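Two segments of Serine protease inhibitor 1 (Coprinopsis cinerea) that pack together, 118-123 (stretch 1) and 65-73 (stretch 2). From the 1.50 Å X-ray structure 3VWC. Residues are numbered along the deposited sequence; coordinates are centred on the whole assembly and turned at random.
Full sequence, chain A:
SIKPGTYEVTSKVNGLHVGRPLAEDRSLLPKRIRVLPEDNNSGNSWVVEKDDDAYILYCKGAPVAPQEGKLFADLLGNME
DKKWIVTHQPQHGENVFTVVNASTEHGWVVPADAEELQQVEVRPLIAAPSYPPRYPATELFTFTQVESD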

# COMPACT_ATOMS: atom_id res chain seq x y z
N GLN A 118 -8.30 -0.61 10.34
CA GLN A 118 -8.46 -1.91 9.71
C GLN A 118 -7.26 -2.17 8.80
O GLN A 118 -6.79 -1.23 8.12
CB GLN A 118 -9.76 -1.97 8.91
CG GLN A 118 -10.05 -3.38 8.41
CD GLN A 118 -11.44 -3.53 7.84
OE1 GLN A 118 -12.39 -2.87 8.31
NE2 GLN A 118 -11.60 -4.43 6.89
N GLN A 119 -6.83 -3.45 8.72
CA GLN A 119 -5.61 -3.82 7.94
C GLN A 119 -5.86 -3.82 6.43
O GLN A 119 -6.90 -4.29 5.95
CB GLN A 119 -5.11 -5.19 8.38
CG GLN A 119 -3.74 -5.50 7.77
CD GLN A 119 -3.08 -6.72 8.35
OE1 GLN A 119 -1.88 -6.97 8.11
NE2 GLN A 119 -3.80 -7.47 9.15
N VAL A 120 -4.88 -3.32 5.68
CA VAL A 120 -4.91 -3.40 4.23
C VAL A 120 -4.76 -4.86 3.80
O VAL A 120 -4.02 -5.64 4.41
CB VAL A 120 -3.78 -2.52 3.67
CG1 VAL A 120 -3.69 -2.66 2.14
CG2 VAL A 120 -4.02 -1.06 4.04
N GLU A 121 -5.54 -5.24 2.78
CA GLU A 121 -5.57 -6.60 2.28
C GLU A 121 -4.66 -6.71 1.05
O GLU A 121 -4.34 -5.71 0.44
CB GLU A 121 -7.00 -7.05 1.96
CG GLU A 121 -7.82 -6.94 3.25
CD GLU A 121 -9.25 -7.45 3.15
OE1 GLU A 121 -9.70 -7.79 2.04
OE2 GLU A 121 -9.91 -7.46 4.21
N VAL A 122 -4.27 -7.94 0.71
CA VAL A 122 -3.55 -8.22 -0.53
C VAL A 122 -4.21 -9.36 -1.25
O VAL A 122 -4.25 -10.48 -0.76
CB VAL A 122 -2.08 -8.53 -0.26
CG1 VAL A 122 -1.32 -8.70 -1.58
CG2 VAL A 122 -1.41 -7.45 0.61
N ARG A 123 -4.79 -9.06 -2.41
CA ARG A 123 -5.71 -10.01 -3.11
C ARG A 123 -5.53 -9.86 -4.61
O ARG A 123 -5.18 -8.78 -5.07
CB ARG A 123 -7.19 -9.58 -2.87
CG ARG A 123 -7.70 -9.51 -1.46
CD ARG A 123 -9.22 -9.43 -1.56
NE ARG A 123 -9.84 -8.56 -0.57
CZ ARG A 123 -11.05 -8.00 -0.72
NH1 ARG A 123 -11.76 -8.22 -1.82
NH2 ARG A 123 -11.57 -7.25 0.24
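Stretch 2 (65-73) APQEGKLFA

A short edge-to-edge pairing of strands needs very little backbone to hold it, and the contact between residues 118-123 and 65-73 of this serine protease inhibitor is a compact example. Stretch 2 is a hairpin: strand 65-67 runs into a type I' turn from Gln67 to Lys70 and returns as strand 70-73. Its two arms are tied by backbone hydrogen bonds, Ala65 N to Phe72 O at 2.9 Å and Phe72 N to Ala65 O at 3.0 Å, with Gln67 and Lys70 closing the turn through a second such pair. Glu68 and Gly69, at the corners of the turn, both have positive phi, a conformation that glycine adopts readily. The returning arm lies beside stretch 1, whose residues are extended throughout although only 121-123 count as strand. The N-to-C directions of strands 121-123 and 70-73 make an angle of 126°, so the pairing is antiparallel in sense but strongly splayed, and the axes approach to 4.6 Å.

Gln118 stands clear of the hairpin, and the contact begins at Gln119. This side chain leaves the backbone toward stretch 2 with chi1 and chi2 both t, and its extended form carries the terminal amide to Lys70, Leu71 and one face of the Phe72 ring. The amide is probably turned over in the model, so the identity of its individual atoms should carry no weight. Phe72 sets off sideways, but the end of its side chain comes nearer and meets this amide.

At Val120 the backbone takes over. Its carbonyl accepts a hydrogen bond from the main chain of the hairpin, Leu71 N to Val120 O, at 2.9 Å. The side chains of the same two residues add an apolar contact, with Val120 CG1 lying 3.8 Å from Leu71 CD2.

Glu121 is the centre of the register. It forms a single beta bridge with Lys70, and the CA atoms of Glu121 and Lys70 are 4.2 Å apart. Its side chain points away overall, yet the aliphatic parts still meet, Glu121 CG lying 3.9 Å from Lys70 CD. The carboxylate instead serves its own stretch, in a salt bridge from Arg123 NH2 to Glu121 OE1 at 2.7 Å.

Val122 completes the bridge. Val122 N donates to Gly69 O at 2.9 Å with a nearly straight geometry of 173°, so this bond and the one at Val120 flank the Glu121-Lys70 pair. A weaker CA-H...O contact joins Gly69 CA to Val122 O at 3.6 Å. The side chain of Val122 points toward the hairpin and reaches both of its arms: Val122 CG2 packs 3.8 Å from Leu71 CB, while Val122 CG1 lies 3.9 Å from Pro66 CB.

Arg123 makes no contact with stretch 2. The principle is economical: two backbone hydrogen bonds fix the register, and side chains around them extend the contact to 457 Å² of buried surface, both sides summed.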

# COMPACT_ATOMS: atom_id res chain seq x y z
N ALA A 65 5.21 -6.42 2.87
CA ALA A 65 5.13 -7.69 2.23
C ALA A 65 3.79 -8.32 2.59
O ALA A 65 3.22 -7.99 3.66
CB ALA A 65 6.32 -8.57 2.71
N PRO A 66 3.30 -9.23 1.77
CA PRO A 66 2.02 -9.89 1.94
C PRO A 66 2.18 -11.14 2.78
O PRO A 66 3.21 -11.81 2.70
CB PRO A 66 1.60 -10.25 0.51
CG PRO A 66 2.94 -10.46 -0.22
CD PRO A 66 3.91 -9.49 0.44
N GLN A 67 1.20 -11.43 3.63
CA GLN A 67 1.21 -12.68 4.38
C GLN A 67 -0.24 -13.04 4.71
O GLN A 67 -1.00 -12.20 5.18
CB GLN A 67 2.05 -12.51 5.64
CG GLN A 67 2.08 -13.74 6.54
CD GLN A 67 2.94 -13.52 7.74
OE1 GLN A 67 4.17 -13.59 7.64
NE2 GLN A 67 2.33 -13.05 8.84
N GLU A 68 -0.68 -14.21 4.25
CA GLU A 68 -2.03 -14.69 4.47
C GLU A 68 -3.04 -13.63 4.10
O GLU A 68 -3.97 -13.34 4.87
CB GLU A 68 -2.23 -15.16 5.91
CG GLU A 68 -1.45 -16.45 6.27
CD GLU A 68 -1.79 -16.94 7.70
OE1 GLU A 68 -1.54 -16.21 8.69
OE2 GLU A 68 -2.38 -18.03 7.82
N GLY A 69 -2.85 -13.03 2.93
CA GLY A 69 -3.88 -12.13 2.39
C GLY A 69 -3.89 -10.72 2.93
O GLY A 69 -4.82 -9.97 2.65
N LYS A 70 -2.93 -10.40 3.77
CA LYS A 70 -2.84 -9.07 4.39
C LYS A 70 -1.50 -8.45 4.22
O LYS A 70 -0.47 -9.12 4.01
CB LYS A 70 -3.20 -9.17 5.89
CG LYS A 70 -4.52 -9.92 6.15
CD LYS A 70 -5.74 -9.07 5.84
CE LYS A 70 -7.02 -9.72 6.39
NZ LYS A 70 -7.11 -9.62 7.87
N LEU A 71 -1.50 -7.13 4.38
CA LEU A 71 -0.25 -6.34 4.19
C LEU A 71 0.44 -5.99 5.50
O LEU A 71 -0.20 -5.45 6.41
CB LEU A 71 -0.58 -5.06 3.41
CG LEU A 71 0.61 -4.21 3.06
CD1 LEU A 71 1.55 -4.93 2.08
CD2 LEU A 71 0.13 -2.88 2.45
N PHE A 72 1.72 -6.38 5.64
CA PHE A 72 2.48 -6.07 6.88
C PHE A 72 3.79 -5.38 6.58
O PHE A 72 4.34 -5.57 5.50
CB PHE A 72 2.87 -7.35 7.60
CG PHE A 72 1.69 -8.16 8.12
CD1 PHE A 72 1.38 -8.10 9.48
CD2 PHE A 72 1.06 -9.12 7.33
CE1 PHE A 72 0.36 -8.93 9.98
CE2 PHE A 72 0.06 -10.00 7.81
CZ PHE A 72 -0.27 -9.92 9.17
N ALA A 73 4.30 -4.65 7.56
CA ALA A 73 5.70 -4.27 7.62
C ALA A 73 6.54 -5.39 8.25
O ALA A 73 6.15 -6.00 9.28
CB ALA A 73 5.85 -2.99 8.33